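PDB 4RK6: glucose-resistance amylase regulator from Weissella paramesenteroides ATCC 33313, which probably binds regulatory DNA as a LacI-family transcription factor and carries glucose in its periplasmic-binding-protein-like sugar-binding region. Local coordinates for residues Val67-Leu73 and Ile90-Thr96; Ile82-Leu86 and Leu99-Ile103; Gly31-Thr35 and Pro245-Arg249; Leu48-Glu52 and Asp76-Met81; Arg11-Val17 and Tyr41-Tyr47. All blocks are in the same frame, centred on the assembly; numbering follows the deposited sequence.

Interaction 1. Residues Val67-Leu73 and Ile90-Thr96. With GLC (alpha-D-glucopyranose), chain C.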
# COMPACT_ATOMS: atom_id res chain seq x y z
N VAL A 67 -18.56 19.70 -4.17
CA VAL A 67 -17.11 19.86 -4.18
C VAL A 67 -16.74 21.06 -5.04
O VAL A 67 -17.42 21.38 -6.03
CB VAL A 67 -16.37 18.58 -4.62
CG1 VAL A 67 -16.70 17.42 -3.69
CG2 VAL A 67 -16.71 18.23 -6.07
N GLY A 68 -15.69 21.77 -4.64
CA GLY A 68 -15.17 22.88 -5.43
C GLY A 68 -14.24 22.43 -6.54
O GLY A 68 -14.04 23.14 -7.53
N ALA A 69 -13.66 21.25 -6.37
CA ALA A 69 -12.64 20.73 -7.27
C ALA A 69 -12.61 19.24 -7.16
O ALA A 69 -12.94 18.70 -6.11
CB ALA A 69 -11.27 21.29 -6.94
N VAL A 70 -12.19 18.59 -8.24
CA VAL A 70 -12.03 17.15 -8.27
C VAL A 70 -10.69 16.88 -8.85
O VAL A 70 -10.37 17.36 -9.93
CB VAL A 70 -13.11 16.47 -9.13
CG1 VAL A 70 -12.83 14.97 -9.26
CG2 VAL A 70 -14.49 16.72 -8.54
N PHE A 71 -9.89 16.11 -8.13
CA PHE A 71 -8.58 15.72 -8.54
C PHE A 71 -8.65 14.31 -9.08
O PHE A 71 -9.12 13.42 -8.39
CB PHE A 71 -7.62 15.83 -7.38
CG PHE A 71 -7.47 17.25 -6.91
CD1 PHE A 71 -6.75 18.16 -7.68
CD2 PHE A 71 -8.14 17.71 -5.80
CE1 PHE A 71 -6.65 19.48 -7.30
CE2 PHE A 71 -8.03 19.03 -5.41
CZ PHE A 71 -7.29 19.92 -6.17
N MSE A 72 -8.17 14.13 -10.30
CA MSE A 72 -8.19 12.82 -10.98
C MSE A 72 -6.82 12.21 -11.01
O MSE A 72 -5.88 12.84 -11.48
CB MSE A 72 -8.65 13.04 -12.42
CG MSE A 72 -9.94 13.84 -12.46
SE MSE A 72 -11.44 12.68 -11.94
CE MSE A 72 -12.89 13.90 -12.45
N LEU A 73 -6.68 10.97 -10.53
CA LEU A 73 -5.38 10.28 -10.53
C LEU A 73 -5.27 9.24 -11.66
O LEU A 73 -4.16 8.93 -12.09
CB LEU A 73 -5.15 9.55 -9.21
CG LEU A 73 -5.38 10.28 -7.89
CD1 LEU A 73 -4.53 9.62 -6.81
CD2 LEU A 73 -5.06 11.76 -7.97
N ILE A 90 -17.23 23.17 -11.47
CA ILE A 90 -16.28 22.49 -10.57
C ILE A 90 -14.95 22.39 -11.29
O ILE A 90 -14.90 22.02 -12.47
CB ILE A 90 -16.83 21.10 -10.19
CG1 ILE A 90 -18.14 21.26 -9.43
CG2 ILE A 90 -15.80 20.31 -9.38
CD1 ILE A 90 -18.84 19.95 -9.14
N SER A 91 -13.86 22.75 -10.61
CA SER A 91 -12.54 22.63 -11.17
C SER A 91 -12.12 21.18 -11.26
O SER A 91 -12.39 20.40 -10.35
CB SER A 91 -11.52 23.38 -10.32
OG SER A 91 -11.71 24.77 -10.46
N VAL A 92 -11.47 20.83 -12.35
CA VAL A 92 -11.00 19.47 -12.54
C VAL A 92 -9.54 19.58 -12.88
O VAL A 92 -9.18 20.33 -13.78
CB VAL A 92 -11.76 18.73 -13.65
CG1 VAL A 92 -11.25 17.32 -13.80
CG2 VAL A 92 -13.26 18.72 -13.38
N ILE A 93 -8.70 18.85 -12.14
CA ILE A 93 -7.28 18.86 -12.35
C ILE A 93 -6.81 17.41 -12.32
O ILE A 93 -7.24 16.65 -11.48
CB ILE A 93 -6.58 19.68 -11.26
CG1 ILE A 93 -6.96 21.16 -11.40
CG2 ILE A 93 -5.07 19.51 -11.35
CD1 ILE A 93 -6.61 22.00 -10.20
N SER A 94 -5.95 17.03 -13.26
CA SER A 94 -5.43 15.66 -13.30
C SER A 94 -3.99 15.58 -12.78
O SER A 94 -3.20 16.52 -12.92
CB SER A 94 -5.58 15.02 -14.68
OG SER A 94 -4.82 15.68 -15.66
N LEU A 95 -3.68 14.45 -12.15
CA LEU A 95 -2.42 14.24 -11.45
C LEU A 95 -1.71 13.00 -11.97
O LEU A 95 -2.30 11.93 -12.05
CB LEU A 95 -2.68 14.11 -9.95
CG LEU A 95 -2.96 15.42 -9.17
CD1 LEU A 95 -4.16 16.18 -9.64
CD2 LEU A 95 -3.12 15.07 -7.70
N THR A 96 -0.46 13.19 -12.38
CA THR A 96 0.42 12.15 -12.93
C THR A 96 0.05 11.77 -14.36
O THR A 96 0.65 10.88 -14.95
CB THR A 96 0.54 10.88 -12.04
OG1 THR A 96 -0.59 10.02 -12.24
CG2 THR A 96 0.68 11.25 -10.58
C1 GLC C . 0.37 5.50 -12.59
C2 GLC C . 1.06 6.87 -12.57
C3 GLC C . 2.54 6.79 -12.86
C4 GLC C . 3.17 5.67 -12.04
C5 GLC C . 2.50 4.35 -12.43
C6 GLC C . 3.04 3.17 -11.64
O1 GLC C . 0.10 5.22 -13.91
O2 GLC C . 0.48 7.74 -13.53
O3 GLC C . 3.07 8.06 -12.49
O4 GLC C . 4.55 5.64 -12.24
O5 GLC C . 1.13 4.40 -12.13
O6 GLC C . 2.82 3.33 -10.28
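Five backbone hydrogen bonds join Val67-Leu73 to Ile90-Thr96, the shortest being Val70 N to Ser91 O and Leu95 N to Met72 O, both 2.8 Å. These are neighbouring parallel strands of a beta-alpha-beta unit, 69-72 and 91-95 with helix 79-87 between them in sequence. Just past the second strand, Thr96 OG1 donates to Leu95 O at 2.6 Å. Glucose O2 in turn donates to Thr96 OG1 at 2.8 Å. That double engagement fixes the hydroxyl; Thr22, Arg145, Asp225 and Gln242 also hydrogen-bond the sugar. Among the side chains, Phe71 and Ile93 lie side by side and point the same way, with Phe71 CE1 3.8 Å from Ile93 CD1. Leu95 CD1 comes obliquely against Phe71 CD1, also at 3.8 Å. Leu32 and Met252, from two different helices, cover Phe71 on this face, whereas Val70, Met72 and Val92 look the other way, against Leu85 of helix 79-87. At the start of the pair Ile90 CG2, set anti to its own backbone N, reaches over to the opposing segment: Ile90 CG2 lies 3.9 Å from Val70 CG2 and 4.0 Å from Val67 CG2.

Interaction 2. Residues Ile82-Leu86 and Leu99-Ile103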
# COMPACT_ATOMS: atom_id res chain seq x y z
N ILE A 82 -15.59 14.42 -16.87
CA ILE A 82 -14.81 15.66 -16.90
C ILE A 82 -15.72 16.77 -17.39
O ILE A 82 -15.86 17.80 -16.73
CB ILE A 82 -13.57 15.53 -17.79
CG1 ILE A 82 -12.57 14.53 -17.19
CG2 ILE A 82 -12.90 16.89 -17.99
CD1 ILE A 82 -11.52 14.05 -18.17
N ASP A 83 -16.37 16.56 -18.53
CA ASP A 83 -17.32 17.54 -19.05
C ASP A 83 -18.44 17.90 -18.07
O ASP A 83 -18.68 19.07 -17.85
CB ASP A 83 -17.93 17.10 -20.39
CG ASP A 83 -16.96 17.23 -21.55
OD1 ASP A 83 -16.43 18.35 -21.76
OD2 ASP A 83 -16.74 16.21 -22.25
N LYS A 84 -19.12 16.91 -17.50
CA LYS A 84 -20.21 17.21 -16.57
C LYS A 84 -19.74 18.01 -15.35
O LYS A 84 -20.42 18.94 -14.90
CB LYS A 84 -20.95 15.93 -16.15
CG LYS A 84 -21.91 15.40 -17.23
CD LYS A 84 -22.65 14.17 -16.73
CE LYS A 84 -24.01 13.97 -17.40
NZ LYS A 84 -24.93 15.11 -17.14
N LEU A 85 -18.56 17.71 -14.85
CA LEU A 85 -18.03 18.45 -13.69
C LEU A 85 -17.69 19.88 -14.08
O LEU A 85 -18.13 20.82 -13.43
CB LEU A 85 -16.82 17.75 -13.07
CG LEU A 85 -17.14 16.42 -12.40
CD1 LEU A 85 -15.86 15.64 -12.22
CD2 LEU A 85 -17.86 16.60 -11.07
N LEU A 86 -16.98 20.06 -15.18
CA LEU A 86 -16.66 21.40 -15.64
C LEU A 86 -17.92 22.22 -15.88
O LEU A 86 -17.96 23.41 -15.58
CB LEU A 86 -15.82 21.36 -16.91
CG LEU A 86 -14.41 20.80 -16.84
CD1 LEU A 86 -13.85 20.62 -18.25
CD2 LEU A 86 -13.48 21.70 -16.03
N LEU A 99 -5.11 14.12 -18.68
CA LEU A 99 -6.37 13.47 -19.05
C LEU A 99 -7.10 14.15 -20.19
O LEU A 99 -7.69 13.50 -21.03
CB LEU A 99 -7.32 13.39 -17.85
CG LEU A 99 -6.96 12.33 -16.82
CD1 LEU A 99 -7.98 12.35 -15.70
CD2 LEU A 99 -6.90 10.95 -17.47
N SER A 100 -7.10 15.48 -20.18
CA SER A 100 -7.80 16.25 -21.21
C SER A 100 -7.13 17.57 -21.44
O SER A 100 -6.63 18.21 -20.52
CB SER A 100 -9.26 16.49 -20.83
OG SER A 100 -9.83 17.45 -21.71
N GLU A 101 -7.13 17.98 -22.71
CA GLU A 101 -6.72 19.32 -23.12
C GLU A 101 -7.51 20.46 -22.46
O GLU A 101 -7.04 21.61 -22.41
CB GLU A 101 -6.81 19.42 -24.66
CG GLU A 101 -8.20 19.24 -25.27
CD GLU A 101 -8.74 17.80 -25.24
OE1 GLU A 101 -9.97 17.62 -25.37
OE2 GLU A 101 -7.95 16.84 -25.08
N GLN A 102 -8.69 20.14 -21.95
CA GLN A 102 -9.57 21.09 -21.30
C GLN A 102 -9.14 21.45 -19.88
O GLN A 102 -9.66 22.41 -19.32
CB GLN A 102 -10.99 20.52 -21.20
CG GLN A 102 -11.69 20.20 -22.51
CD GLN A 102 -12.88 19.29 -22.28
OE1 GLN A 102 -12.72 18.15 -21.84
NE2 GLN A 102 -14.07 19.79 -22.53
N ILE A 103 -8.24 20.67 -19.29
CA ILE A 103 -7.92 20.82 -17.88
C ILE A 103 -6.43 20.91 -17.59
O ILE A 103 -5.62 20.50 -18.39
CB ILE A 103 -8.52 19.67 -17.04
CG1 ILE A 103 -7.82 18.33 -17.28
CG2 ILE A 103 -10.02 19.56 -17.26
CD1 ILE A 103 -8.35 17.25 -16.36
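A single polar link spans this contact, from Gln102 NE2 to Asp83 OD1 at 2.9 Å, and it is nearly straight (171° at the hydrogen). The Gln102 chain is extended beyond CG (chi2 163°), which carries its amide out to Asp83. The carboxylate oxygen is met on its syn side, somewhat out of plane, while it lies close to the plane of the amide; the two flat groups are turned 64° apart. Within the loop, Ser100 and Gln102 hold each other. Ser100 OG accepts from Gln102 N at 2.9 Å, an ST turn inside the type I turn from Ser100 to Ile103, and donates to Gln102 OE1 at 3.0 Å on an in-plane lone pair.

The apolar part lies beside this. Ile103 CG2 rests against two helix side chains, 4.0 Å from Ile82 CG2 and 4.1 Å from Leu86 CD1, and its side chain crosses each at about a right angle. Ile82 CD1 extends along the loop to Leu99 CB at 4.3 Å. The contact thus lays the loop between strands 91-95 and 104-108 against helix 79-87. With OE1 taken by the serine hydroxyl, the amide can turn its N-H toward the aspartate; a neutral donor would probably leave that carboxylate charged.

Interaction 3. Residues Gly31-Thr35 and Pro245-Arg249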
# COMPACT_ATOMS: atom_id res chain seq x y z
N GLY A 31 -0.00 14.69 0.19
CA GLY A 31 0.27 16.05 -0.26
C GLY A 31 -0.98 16.90 -0.38
O GLY A 31 -1.02 18.06 0.07
N LEU A 32 -2.00 16.34 -1.02
CA LEU A 32 -3.31 17.01 -1.14
C LEU A 32 -3.84 17.40 0.22
O LEU A 32 -4.29 18.52 0.44
CB LEU A 32 -4.33 16.08 -1.77
CG LEU A 32 -4.31 15.92 -3.27
CD1 LEU A 32 -5.33 14.86 -3.59
CD2 LEU A 32 -4.68 17.24 -3.96
N TYR A 33 -3.78 16.46 1.15
CA TYR A 33 -4.28 16.62 2.49
C TYR A 33 -3.57 17.74 3.25
O TYR A 33 -4.23 18.58 3.89
CB TYR A 33 -4.10 15.30 3.24
CG TYR A 33 -4.74 15.27 4.59
CD1 TYR A 33 -6.09 14.96 4.73
CD2 TYR A 33 -3.99 15.52 5.74
CE1 TYR A 33 -6.68 14.91 5.98
CE2 TYR A 33 -4.57 15.48 6.99
CZ TYR A 33 -5.92 15.18 7.11
OH TYR A 33 -6.48 15.14 8.37
N GLU A 34 -2.25 17.78 3.20
CA GLU A 34 -1.54 18.87 3.87
C GLU A 34 -1.93 20.25 3.34
O GLU A 34 -2.02 21.18 4.12
CB GLU A 34 -0.03 18.67 3.91
CG GLU A 34 0.69 18.42 2.61
CD GLU A 34 2.15 18.10 2.85
OE1 GLU A 34 2.75 18.75 3.73
OE2 GLU A 34 2.70 17.20 2.18
N THR A 35 -2.20 20.39 2.05
CA THR A 35 -2.58 21.70 1.51
C THR A 35 -4.05 22.00 1.75
O THR A 35 -4.40 23.16 1.98
CB THR A 35 -2.21 21.83 0.01
OG1 THR A 35 -0.80 21.63 -0.12
CG2 THR A 35 -2.54 23.22 -0.52
N PRO A 245 4.06 13.56 -3.05
CA PRO A 245 3.41 14.56 -2.21
C PRO A 245 3.47 15.95 -2.83
O PRO A 245 2.48 16.67 -2.71
CB PRO A 245 4.18 14.48 -0.87
CG PRO A 245 4.87 13.14 -0.91
CD PRO A 245 5.17 12.88 -2.36
N GLU A 246 4.57 16.30 -3.51
CA GLU A 246 4.67 17.61 -4.15
C GLU A 246 3.63 17.73 -5.28
O GLU A 246 2.96 18.76 -5.42
CB GLU A 246 6.06 17.89 -4.64
CG GLU A 246 6.22 19.24 -5.32
CD GLU A 246 6.12 20.43 -4.38
OE1 GLU A 246 5.91 20.26 -3.15
OE2 GLU A 246 6.28 21.55 -4.91
N ILE A 247 3.45 16.65 -6.04
CA ILE A 247 2.37 16.64 -7.05
C ILE A 247 1.02 16.98 -6.43
O ILE A 247 0.29 17.81 -6.95
CB ILE A 247 2.34 15.30 -7.83
CG1 ILE A 247 3.61 15.16 -8.66
CG2 ILE A 247 1.09 15.19 -8.70
CD1 ILE A 247 3.89 13.74 -9.14
N GLY A 248 0.70 16.37 -5.29
CA GLY A 248 -0.54 16.64 -4.59
C GLY A 248 -0.61 18.08 -4.10
O GLY A 248 -1.61 18.77 -4.31
N ARG A 249 0.45 18.56 -3.45
CA ARG A 249 0.43 19.94 -2.94
C ARG A 249 0.23 20.98 -4.06
O ARG A 249 -0.56 21.92 -3.91
CB ARG A 249 1.74 20.27 -2.20
CG ARG A 249 1.90 19.57 -0.87
CD ARG A 249 3.06 20.18 -0.08
NE ARG A 249 4.36 19.84 -0.65
CZ ARG A 249 5.05 18.72 -0.39
NH1 ARG A 249 4.60 17.82 0.48
NH2 ARG A 249 6.21 18.53 -0.97
O HOH W 1 0.62 24.06 -1.61
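Gly31 and Gly248 let the axes of the helical segments 31-35 and 245-249 approach to 7.3 Å, at 42° between their directions, so that backbone lies on backbone. This is close helix packing through glycines, and it puts helix 244-257, from late in the chain, beside helix 24-39 of the first beta-alpha-beta unit. Gly31 CA offers a C-H to Pro245 O at 3.4 Å. Leu32 begins by pointing off the partner helix, yet its CD2 swings back to 3.4 Å from Gly248 O.

A salt-bridge network lies beside the glycines. Arg249 NH1 bonds Glu34 OE2 at 2.6 Å; the oxygen lies in the guanidinium plane, but the nitrogen comes from above the carboxylate, the two planes standing 86° apart. The other side of the arginine grips its own helix, Arg249 NE and NH2 both reaching the single oxygen OE1 of Glu246, at 3.0 and 2.8 Å. A bend at chi3 (-71°) turns the guanidinium over the backbone around Glu246, and together the two glutamates fix its rotation. Thr35 crosses the arginine stem at about a right angle, with Thr35 OG1 3.5 Å from Arg249 CG. Thr35 OG1 also lies 3.2 Å from a water oxygen, and that water donates weakly to Arg249 O.

Interaction 4. Residues Leu48-Glu52 and Asp76-Met81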
# COMPACT_ATOMS: atom_id res chain seq x y z
N LEU A 48 -13.09 4.59 -8.12
CA LEU A 48 -13.73 4.46 -9.43
C LEU A 48 -13.36 3.11 -10.04
O LEU A 48 -12.17 2.78 -10.16
CB LEU A 48 -13.24 5.57 -10.35
CG LEU A 48 -14.11 5.82 -11.59
CD1 LEU A 48 -15.29 6.70 -11.20
CD2 LEU A 48 -13.28 6.48 -12.67
N ASP A 49 -14.37 2.32 -10.40
CA ASP A 49 -14.13 1.05 -11.10
C ASP A 49 -14.37 1.23 -12.61
O ASP A 49 -14.49 2.36 -13.08
CB ASP A 49 -14.92 -0.13 -10.48
CG ASP A 49 -16.43 0.02 -10.57
OD1 ASP A 49 -16.95 0.89 -11.32
OD2 ASP A 49 -17.13 -0.76 -9.88
N GLU A 50 -14.44 0.13 -13.36
CA GLU A 50 -14.52 0.20 -14.82
C GLU A 50 -15.96 0.14 -15.35
O GLU A 50 -16.18 0.03 -16.55
CB GLU A 50 -13.70 -0.95 -15.43
CG GLU A 50 -13.06 -0.62 -16.78
CD GLU A 50 -11.89 0.35 -16.65
OE1 GLU A 50 -10.94 0.03 -15.91
OE2 GLU A 50 -11.93 1.41 -17.30
N ASP A 51 -16.94 0.25 -14.46
CA ASP A 51 -18.35 0.05 -14.80
C ASP A 51 -18.99 1.41 -14.96
O ASP A 51 -19.15 2.13 -13.98
CB ASP A 51 -19.05 -0.74 -13.69
CG ASP A 51 -20.53 -0.99 -13.97
OD1 ASP A 51 -21.33 -0.03 -13.94
OD2 ASP A 51 -20.90 -2.16 -14.19
N GLU A 52 -19.36 1.75 -16.18
CA GLU A 52 -19.93 3.07 -16.44
C GLU A 52 -21.08 3.48 -15.50
O GLU A 52 -21.18 4.65 -15.11
CB GLU A 52 -20.35 3.19 -17.92
CG GLU A 52 -20.44 4.64 -18.39
CD GLU A 52 -20.05 4.79 -19.84
OE1 GLU A 52 -19.07 5.54 -20.12
OE2 GLU A 52 -20.72 4.16 -20.68
N ASP A 76 -7.96 6.71 -16.82
CA ASP A 76 -9.12 6.02 -17.37
C ASP A 76 -10.48 6.73 -17.14
O ASP A 76 -11.54 6.10 -17.23
CB ASP A 76 -9.17 4.61 -16.74
CG ASP A 76 -9.37 3.51 -17.76
OD1 ASP A 76 -9.99 3.76 -18.82
OD2 ASP A 76 -8.90 2.38 -17.50
N ILE A 77 -10.47 8.03 -16.89
CA ILE A 77 -11.71 8.73 -16.55
C ILE A 77 -12.52 8.97 -17.82
O ILE A 77 -11.96 9.42 -18.83
CB ILE A 77 -11.42 10.10 -15.89
CG1 ILE A 77 -10.57 9.91 -14.61
CG2 ILE A 77 -12.71 10.82 -15.56
CD1 ILE A 77 -11.29 9.21 -13.48
N PRO A 78 -13.83 8.70 -17.78
CA PRO A 78 -14.62 8.98 -18.98
C PRO A 78 -14.74 10.48 -19.27
O PRO A 78 -14.88 11.29 -18.35
CB PRO A 78 -15.99 8.39 -18.65
CG PRO A 78 -16.04 8.35 -17.17
CD PRO A 78 -14.64 7.99 -16.77
N SER A 79 -14.70 10.84 -20.55
CA SER A 79 -14.82 12.24 -20.94
C SER A 79 -16.07 12.91 -20.40
O SER A 79 -16.02 14.09 -20.05
CB SER A 79 -14.76 12.36 -22.47
OG SER A 79 -13.52 11.85 -22.94
N TRP A 80 -17.19 12.18 -20.35
CA TRP A 80 -18.45 12.76 -19.89
C TRP A 80 -18.36 13.22 -18.43
O TRP A 80 -19.05 14.16 -18.07
CB TRP A 80 -19.66 11.81 -20.10
CG TRP A 80 -19.57 10.46 -19.42
CD1 TRP A 80 -19.28 9.26 -20.01
CD2 TRP A 80 -19.81 10.18 -18.03
NE1 TRP A 80 -19.30 8.25 -19.07
CE2 TRP A 80 -19.62 8.79 -17.85
CE3 TRP A 80 -20.16 10.97 -16.93
CZ2 TRP A 80 -19.76 8.17 -16.60
CZ3 TRP A 80 -20.30 10.36 -15.68
CH2 TRP A 80 -20.09 8.97 -15.53
N MSE A 81 -17.55 12.56 -17.61
CA MSE A 81 -17.40 12.96 -16.19
C MSE A 81 -16.66 14.28 -16.09
O MSE A 81 -17.06 15.14 -15.34
CB MSE A 81 -16.65 11.89 -15.35
CG MSE A 81 -16.70 12.23 -13.86
SE MSE A 81 -15.69 10.82 -12.91
CE MSE A 81 -16.98 9.40 -13.32
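Leu48, at the end of its strand, meets two side chains with its two methyls. Leu48 CD2 presses on Ile77 CD1 at 3.5 Å, tighter than usual for carbons, and Leu48 CD1 meets the CE methyl of selenomethionine Met81 at 3.8 Å. Its CG stands anti to the backbone N (chi1 -162°), which sends both branches toward 76-81. Asp49 shapes the turn that follows: its OD1 accepts from Asp51 N at 3.2 Å, an Asx turn, and its OD2 bonds His54. Glu50 then bends over to Asp76, carboxylate to carboxylate, with Glu50 OE2 3.2 Å from Asp76 OD2; the glutamate is poorly ordered. Asp51 takes the N-cap position of helix 52-64 and caps the backbone N of His54.

Glu52, in the first turn of that helix, receives the indole N-H: Trp80 NE1 to Glu52 OE1 is 2.9 Å with 161° at the hydrogen. The oxygen lies at the ring edge, near its plane, whereas the nitrogen stands above the carboxylate plane. Pro78 CG and Met81 CB lie over one face of the indole, which probably helps to fix its orientation. The Trp80-Glu52 bond joins the starts of helices 52-64 and 79-87. Two carboxylates as close as those of Glu50 and Asp76 probably repel if both are charged, consistent with the poor order of Glu50, though that disorder also makes their distance uncertain.

Interaction 5. Residues Arg11-Val17 and Tyr41-Tyr47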
# COMPACT_ATOMS: atom_id res chain seq x y z
N ARG A 11 -16.87 23.97 1.33
CA ARG A 11 -15.38 23.98 1.32
C ARG A 11 -14.82 22.55 1.33
O ARG A 11 -14.13 22.13 2.27
CB ARG A 11 -14.87 24.82 2.50
CG ARG A 11 -13.61 25.60 2.21
CD ARG A 11 -13.46 26.80 3.13
NE ARG A 11 -12.19 27.49 2.88
CZ ARG A 11 -11.96 28.31 1.85
NH1 ARG A 11 -10.76 28.87 1.73
NH2 ARG A 11 -12.89 28.57 0.94
N VAL A 12 -15.10 21.82 0.26
CA VAL A 12 -14.67 20.44 0.10
C VAL A 12 -14.11 20.23 -1.31
O VAL A 12 -14.60 20.87 -2.23
CB VAL A 12 -15.84 19.47 0.32
CG1 VAL A 12 -15.41 18.03 0.05
CG2 VAL A 12 -16.38 19.61 1.73
N VAL A 13 -13.06 19.41 -1.41
CA VAL A 13 -12.53 18.91 -2.69
C VAL A 13 -12.59 17.39 -2.72
O VAL A 13 -12.51 16.72 -1.68
CB VAL A 13 -11.09 19.39 -2.99
CG1 VAL A 13 -11.06 20.91 -3.06
CG2 VAL A 13 -10.08 18.84 -2.00
N GLY A 14 -12.73 16.84 -3.92
CA GLY A 14 -12.82 15.40 -4.08
C GLY A 14 -11.61 14.86 -4.80
O GLY A 14 -10.97 15.56 -5.58
N VAL A 15 -11.28 13.60 -4.54
CA VAL A 15 -10.19 12.94 -5.25
C VAL A 15 -10.74 11.61 -5.71
O VAL A 15 -11.38 10.92 -4.94
CB VAL A 15 -8.97 12.68 -4.35
CG1 VAL A 15 -7.80 12.14 -5.16
CG2 VAL A 15 -8.57 13.95 -3.63
N VAL A 16 -10.51 11.30 -6.98
CA VAL A 16 -11.02 10.07 -7.58
C VAL A 16 -9.81 9.18 -7.79
O VAL A 16 -8.88 9.51 -8.52
CB VAL A 16 -11.78 10.32 -8.91
CG1 VAL A 16 -12.26 9.01 -9.53
CG2 VAL A 16 -12.98 11.22 -8.68
N VAL A 17 -9.84 8.03 -7.12
CA VAL A 17 -8.75 7.05 -7.13
C VAL A 17 -9.24 5.76 -7.81
O VAL A 17 -10.35 5.31 -7.55
CB VAL A 17 -8.33 6.70 -5.69
CG1 VAL A 17 -7.13 5.77 -5.66
CG2 VAL A 17 -8.04 7.98 -4.90
N TYR A 41 -10.06 23.45 3.79
CA TYR A 41 -10.87 22.54 2.98
C TYR A 41 -10.83 21.16 3.60
O TYR A 41 -9.90 20.82 4.34
CB TYR A 41 -10.33 22.40 1.55
CG TYR A 41 -10.82 23.46 0.61
CD1 TYR A 41 -10.24 24.72 0.59
CD2 TYR A 41 -11.86 23.20 -0.27
CE1 TYR A 41 -10.69 25.70 -0.28
CE2 TYR A 41 -12.31 24.17 -1.15
CZ TYR A 41 -11.73 25.42 -1.14
OH TYR A 41 -12.16 26.38 -2.00
N GLU A 42 -11.84 20.39 3.29
CA GLU A 42 -11.87 18.98 3.62
C GLU A 42 -11.76 18.17 2.34
O GLU A 42 -12.10 18.64 1.27
CB GLU A 42 -13.13 18.63 4.41
CG GLU A 42 -12.85 18.53 5.91
CD GLU A 42 -11.69 17.58 6.20
OE1 GLU A 42 -10.83 17.94 7.03
OE2 GLU A 42 -11.63 16.50 5.56
N LEU A 43 -11.24 16.96 2.49
CA LEU A 43 -10.91 16.09 1.38
C LEU A 43 -11.83 14.86 1.37
O LEU A 43 -11.89 14.13 2.34
CB LEU A 43 -9.46 15.68 1.53
CG LEU A 43 -8.85 14.84 0.43
CD1 LEU A 43 -8.94 15.60 -0.89
CD2 LEU A 43 -7.41 14.55 0.81
N LEU A 44 -12.57 14.66 0.29
CA LEU A 44 -13.41 13.45 0.11
C LEU A 44 -12.68 12.54 -0.86
O LEU A 44 -12.28 12.98 -1.94
CB LEU A 44 -14.76 13.80 -0.50
CG LEU A 44 -15.95 14.05 0.42
CD1 LEU A 44 -15.59 14.90 1.63
CD2 LEU A 44 -17.07 14.67 -0.39
N ILE A 45 -12.50 11.27 -0.49
CA ILE A 45 -11.86 10.31 -1.36
C ILE A 45 -12.92 9.30 -1.84
O ILE A 45 -13.70 8.78 -1.04
CB ILE A 45 -10.73 9.57 -0.64
CG1 ILE A 45 -9.73 10.55 -0.01
CG2 ILE A 45 -10.05 8.58 -1.56
CD1 ILE A 45 -8.94 11.36 -1.01
N THR A 46 -12.93 9.05 -3.14
CA THR A 46 -13.88 8.14 -3.75
C THR A 46 -13.07 7.23 -4.67
O THR A 46 -12.04 7.62 -5.21
CB THR A 46 -14.98 8.90 -4.54
OG1 THR A 46 -14.39 9.65 -5.61
CG2 THR A 46 -15.76 9.84 -3.63
N TYR A 47 -13.55 5.99 -4.84
CA TYR A 47 -12.94 5.06 -5.78
C TYR A 47 -13.78 4.92 -7.04
O TYR A 47 -14.99 5.17 -7.04
CB TYR A 47 -12.71 3.69 -5.13
CG TYR A 47 -11.64 3.72 -4.07
CD1 TYR A 47 -10.30 3.69 -4.41
CD2 TYR A 47 -11.97 3.80 -2.72
CE1 TYR A 47 -9.31 3.73 -3.44
CE2 TYR A 47 -10.99 3.84 -1.74
CZ TYR A 47 -9.66 3.80 -2.11
OH TYR A 47 -8.68 3.84 -1.15
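Arg11 covers one face of the Tyr41 ring: its CG sits over the centre, 3.6 Å from the centroid, and the extended chain carries the guanidinium on past the rim. There Arg11 CZ lies 3.6 Å from Tyr41 CE1, which sits over the centre of one guanidinium face, with the flat groups tilted 35° to each other. Val12 C comes at the ring edge, and Val13 CG1 approaches Tyr41 CD2 obliquely at 3.7 Å. Beyond the ring, six backbone hydrogen bonds run from Glu42 N with Arg11 O to Val17 N with Thr46 O. On the Val13 face, Leu43 CD1 presses on Val15 CG2 at 3.2 Å, tighter than usual, and Ile45 CD1 lies 3.6 Å from Val15 CB. On the opposite face Val12 CG1 touches Leu44 CD1 at 3.5 Å. Strand 42-48 is outermost in its own chain, and Ile45 makes backbone hydrogen bonds with the second subunit. Parallel strands 12-18 and 42-48, joined through helix 24-39, form the opening beta-alpha-beta unit of the LacI/periplasmic-binding-protein fold.

In the fold
From the N terminus, interaction 5 closes the first loop, bringing strand 42-48 beside strand 12-18. Interaction 3 opens within that loop, on helix 24-39, and so crosses it; its partner comes only at 245-249, making a long loop that encloses interactions 4, 1 and 2. Interaction 4 starts as interaction 5 ends and ties the start of helix 52-64 to that of 79-87. Interaction 1 crosses interaction 4, extending the sheet through strands 69-72 and 91-95. Interaction 2 crosses interaction 1 in turn and follows interaction 4 in series. Helix 79-87 packs on one face of this sheet, helices 24-39 and 244-257 on the other.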